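Local coordinates for ribosomal-protein-serine acetyltransferase, putative (Vibrio cholerae O1 biovar eltor, PDB 2FCK) that probably transfers acetyl groups to protein N-termini as a member of the GNAT acetyltransferase family, possibly acting on a ribosomal protein, at residues A150-A161 with K172-I180. Residues are numbered along the deposited sequence; the frame is centred on the assembly and turned at random.
Sequences ALRCGANREQLA and KAGIVFSLI. With NO3 (nitrate ion), chain F; NO3 (nitrate ion), chain D.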
loop_
_atom_site.group_PDB
_atom_site.type_symbol
_atom_site.label_atom_id
_atom_site.label_comp_id
_atom_site.label_asym_id
_atom_site.label_seq_id
_atom_site.Cartn_x
_atom_site.Cartn_y
_atom_site.Cartn_z
ATOM N N ALA A 150 9.405 9.486 -14.270
ATOM C CA ALA A 150 9.420 8.143 -13.696
ATOM C C ALA A 150 10.279 7.237 -14.602
ATOM O O ALA A 150 11.172 6.496 -14.123
ATOM C CB ALA A 150 7.988 7.566 -13.560
ATOM N N LEU A 151 10.019 7.294 -15.913
ATOM C CA LEU A 151 10.777 6.476 -16.842
ATOM C C LEU A 151 12.264 6.839 -16.861
ATOM O O LEU A 151 13.115 5.949 -16.933
ATOM C CB LEU A 151 10.184 6.600 -18.240
ATOM C CG LEU A 151 8.764 6.062 -18.321
ATOM C CD1 LEU A 151 8.154 6.373 -19.715
ATOM C CD2 LEU A 151 8.713 4.530 -18.054
ATOM N N ARG A 152 12.560 8.134 -16.761
ATOM C CA ARG A 152 13.941 8.618 -16.765
ATOM C C ARG A 152 14.716 8.044 -15.566
ATOM O O ARG A 152 15.945 7.834 -15.666
ATOM C CB ARG A 152 13.922 10.147 -16.764
ATOM C CG ARG A 152 15.142 10.849 -17.288
ATOM C CD ARG A 152 14.732 12.077 -18.181
ATOM N NE ARG A 152 13.907 13.028 -17.439
ATOM C CZ ARG A 152 12.713 13.493 -17.816
ATOM N NH1 ARG A 152 12.091 14.341 -17.028
ATOM N NH2 ARG A 152 12.162 13.171 -18.992
ATOM N N CYS A 153 14.019 7.830 -14.445
ATOM C CA CYS A 153 14.636 7.237 -13.234
ATOM C C CYS A 153 14.641 5.700 -13.220
ATOM O O CYS A 153 15.067 5.101 -12.238
ATOM C CB CYS A 153 13.998 7.775 -11.949
ATOM S SG CYS A 153 14.181 9.542 -11.794
ATOM N N GLY A 154 14.226 5.088 -14.335
ATOM C CA GLY A 154 14.332 3.634 -14.531
ATOM C C GLY A 154 13.091 2.868 -14.126
ATOM O O GLY A 154 13.125 1.633 -13.957
ATOM N N ALA A 155 11.979 3.579 -13.981
ATOM C CA ALA A 155 10.745 2.892 -13.575
ATOM C C ALA A 155 10.171 2.155 -14.750
ATOM O O ALA A 155 10.474 2.473 -15.911
ATOM C CB ALA A 155 9.707 3.858 -12.952
ATOM N N ASN A 156 9.385 1.127 -14.440
ATOM C CA ASN A 156 8.718 0.372 -15.484
ATOM C C ASN A 156 7.223 0.596 -15.402
ATOM O O ASN A 156 6.628 0.446 -14.342
ATOM C CB ASN A 156 9.033 -1.111 -15.327
ATOM C CG ASN A 156 10.506 -1.412 -15.610
ATOM O OD1 ASN A 156 11.077 -0.964 -16.612
ATOM N ND2 ASN A 156 11.132 -2.148 -14.702
ATOM N N ARG A 157 6.610 0.940 -16.519
ATOM C CA ARG A 157 5.163 1.132 -16.486
ATOM C C ARG A 157 4.456 -0.191 -16.355
ATOM O O ARG A 157 4.807 -1.178 -17.039
ATOM C CB ARG A 157 4.724 1.862 -17.762
ATOM C CG ARG A 157 3.226 2.028 -17.884
ATOM C CD ARG A 157 2.852 2.225 -19.330
ATOM N NE ARG A 157 2.103 3.475 -19.461
ATOM C CZ ARG A 157 0.777 3.538 -19.369
ATOM N NH1 ARG A 157 0.150 4.704 -19.474
ATOM N NH2 ARG A 157 0.086 2.436 -19.171
ATOM N N GLU A 158 3.457 -0.212 -15.475
ATOM C CA GLU A 158 2.558 -1.331 -15.380
ATOM C C GLU A 158 1.191 -0.805 -15.776
ATOM O O GLU A 158 0.977 -0.326 -16.883
ATOM C CB GLU A 158 2.575 -1.959 -13.968
ATOM C CG GLU A 158 3.969 -2.579 -13.645
ATOM C CD GLU A 158 4.139 -3.109 -12.242
ATOM O OE1 GLU A 158 3.171 -3.075 -11.452
ATOM O OE2 GLU A 158 5.256 -3.596 -11.934
ATOM N N GLN A 159 0.274 -0.833 -14.842
ATOM C CA GLN A 159 -1.104 -0.725 -15.169
ATOM C C GLN A 159 -1.664 0.694 -15.224
ATOM O O GLN A 159 -1.125 1.614 -14.600
ATOM C CB GLN A 159 -1.876 -1.552 -14.149
ATOM C CG GLN A 159 -3.161 -2.041 -14.668
ATOM C CD GLN A 159 -3.100 -3.375 -15.378
ATOM O OE1 GLN A 159 -4.137 -3.942 -15.691
ATOM N NE2 GLN A 159 -1.905 -3.877 -15.643
ATOM N N LEU A 160 -2.746 0.859 -15.985
ATOM C CA LEU A 160 -3.630 1.960 -15.777
ATOM C C LEU A 160 -4.680 1.386 -14.801
ATOM O O LEU A 160 -5.446 0.480 -15.175
ATOM C CB LEU A 160 -4.343 2.300 -17.094
ATOM C CG LEU A 160 -5.387 3.422 -17.020
ATOM C CD1 LEU A 160 -4.766 4.667 -16.489
ATOM C CD2 LEU A 160 -5.935 3.697 -18.465
ATOM N N ALA A 161 -4.695 1.901 -13.594
ATOM C CA ALA A 161 -5.486 1.316 -12.501
ATOM C C ALA A 161 -6.624 2.249 -12.077
ATOM O O ALA A 161 -6.370 3.366 -11.618
ATOM C CB ALA A 161 -4.571 1.057 -11.370
ATOM N N LYS A 172 -9.336 8.647 -8.695
ATOM C CA LYS A 172 -9.067 8.800 -10.125
ATOM C C LYS A 172 -8.197 7.650 -10.609
ATOM O O LYS A 172 -7.445 7.109 -9.794
ATOM C CB LYS A 172 -8.273 10.098 -10.360
ATOM C CG LYS A 172 -9.103 11.362 -10.044
ATOM C CD LYS A 172 -8.092 12.371 -9.615
ATOM C CE LYS A 172 -7.676 13.088 -10.781
ATOM N NZ LYS A 172 -8.112 14.638 -10.833
ATOM N N ALA A 173 -8.333 7.275 -11.883
ATOM C CA ALA A 173 -7.489 6.240 -12.520
ATOM C C ALA A 173 -6.062 6.769 -12.616
ATOM O O ALA A 173 -5.842 7.933 -13.020
ATOM C CB ALA A 173 -8.008 5.897 -13.856
ATOM N N GLY A 174 -5.096 5.980 -12.134
ATOM C CA GLY A 174 -3.661 6.370 -12.208
ATOM C C GLY A 174 -2.804 5.303 -12.846
ATOM O O GLY A 174 -3.129 4.117 -12.841
ATOM N N ILE A 175 -1.712 5.753 -13.476
ATOM C CA ILE A 175 -0.769 4.823 -14.055
ATOM C C ILE A 175 0.249 4.435 -12.989
ATOM O O ILE A 175 0.890 5.286 -12.361
ATOM C CB ILE A 175 0.034 5.477 -15.206
ATOM C CG1 ILE A 175 -0.899 6.100 -16.250
ATOM C CG2 ILE A 175 1.017 4.430 -15.736
ATOM C CD1 ILE A 175 -0.179 7.076 -17.263
ATOM N N VAL A 176 0.394 3.136 -12.791
ATOM C CA VAL A 176 1.341 2.597 -11.824
ATOM C C VAL A 176 2.659 2.270 -12.513
ATOM O O VAL A 176 2.662 1.532 -13.508
ATOM C CB VAL A 176 0.738 1.288 -11.221
ATOM C CG1 VAL A 176 1.746 0.597 -10.312
ATOM C CG2 VAL A 176 -0.593 1.631 -10.544
ATOM N N PHE A 177 3.746 2.848 -11.988
ATOM C CA PHE A 177 5.094 2.466 -12.393
ATOM C C PHE A 177 5.756 1.771 -11.201
ATOM O O PHE A 177 5.500 2.157 -10.036
ATOM C CB PHE A 177 5.921 3.721 -12.731
ATOM C CG PHE A 177 5.411 4.487 -13.911
ATOM C CD1 PHE A 177 5.996 4.341 -15.162
ATOM C CD2 PHE A 177 4.329 5.362 -13.749
ATOM C CE1 PHE A 177 5.516 5.069 -16.245
ATOM C CE2 PHE A 177 3.835 6.116 -14.797
ATOM C CZ PHE A 177 4.429 5.937 -16.092
ATOM N N SER A 178 6.683 0.847 -11.476
ATOM C CA SER A 178 7.426 0.198 -10.415
ATOM C C SER A 178 8.932 0.347 -10.577
ATOM O O SER A 178 9.447 0.523 -11.680
ATOM C CB SER A 178 7.092 -1.307 -10.364
ATOM O OG SER A 178 7.681 -1.950 -11.479
ATOM N N LEU A 179 9.613 0.251 -9.441
ATOM C CA LEU A 179 11.063 0.118 -9.408
ATOM C C LEU A 179 11.382 -1.052 -8.489
ATOM O O LEU A 179 10.772 -1.176 -7.410
ATOM C CB LEU A 179 11.681 1.392 -8.789
ATOM C CG LEU A 179 11.464 2.677 -9.569
ATOM C CD1 LEU A 179 11.045 3.811 -8.657
ATOM C CD2 LEU A 179 12.714 2.997 -10.278
ATOM N N ILE A 180 12.335 -1.888 -8.911
ATOM C CA ILE A 180 12.887 -2.916 -8.047
ATOM C C ILE A 180 14.406 -2.804 -8.004
ATOM O O ILE A 180 15.007 -2.227 -8.916
ATOM C CB ILE A 180 12.471 -4.358 -8.429
ATOM C CG1 ILE A 180 13.124 -4.800 -9.741
ATOM C CG2 ILE A 180 10.932 -4.474 -8.440
ATOM C CD1 ILE A 180 12.744 -6.240 -10.191
HETATM N N NO3 F . -3.022 5.757 -20.136
HETATM O O1 NO3 F . -2.838 4.358 -20.114
HETATM O O2 NO3 F . -4.251 6.329 -20.522
HETATM O O3 NO3 F . -1.976 6.612 -19.771
HETATM N N NO3 D . 14.481 15.679 -14.724
HETATM O O1 NO3 D . 13.266 16.265 -14.450
HETATM O O2 NO3 D . 14.690 14.762 -15.721
HETATM O O3 NO3 D . 15.559 15.971 -13.957
HETATM O O HOH W 1 12.990 -1.114 -11.999
HETATM O O HOH W 2 10.233 -2.601 -12.161
#
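F177 fills the angle between the end of helix 144-152 and strand 156-161. A150 sets its methyl over one ring face in a CH-pi contact, CB lying 4.1 Å from the ring centroid, while L151 brings CD2 to the ring edge, 3.7 Å from CE1. F177 CG stands anti to its own carbonyl carbon (chi1 -64°), which points the ring toward the last turn of the helix. A155 adds its CB against F177 CB and, on another flank, against L179 CG. R157 runs obliquely past the ring, its CB 3.6 Å from F177 CE1, then bends at chi3 so that the guanidinium lies with one face on I175 CG2, 3.7 Å from CZ. From there NH1 donates to a nitrate, probably from the crystallisation liquor, whose other neighbours include L160 CD2. S178 and E158 meet on the opposite face of the sheet: in one of two conformers of E158, the serine hydroxyl donates to OE2 from above the carboxylate plane, S178 OG lying 3.0 Å from E158 OE2, and a water links the same hydroxyl to N156 ND2. E158 OE1 forms a salt bridge with R134, so in this conformer each carboxylate oxygen has a partner. Six backbone hydrogen bonds join the strands antiparallel, and the register slips by one residue between R157 and L160, a beta bulge; beyond it A161 CB packs on V176 CG2. Strand 170-179 also pairs with strand 134-139. A Schellman motif with G154 as C-prime ends the helix and turns the chain into this terminal hairpin, consistent with the C-terminal part of the GNAT fold.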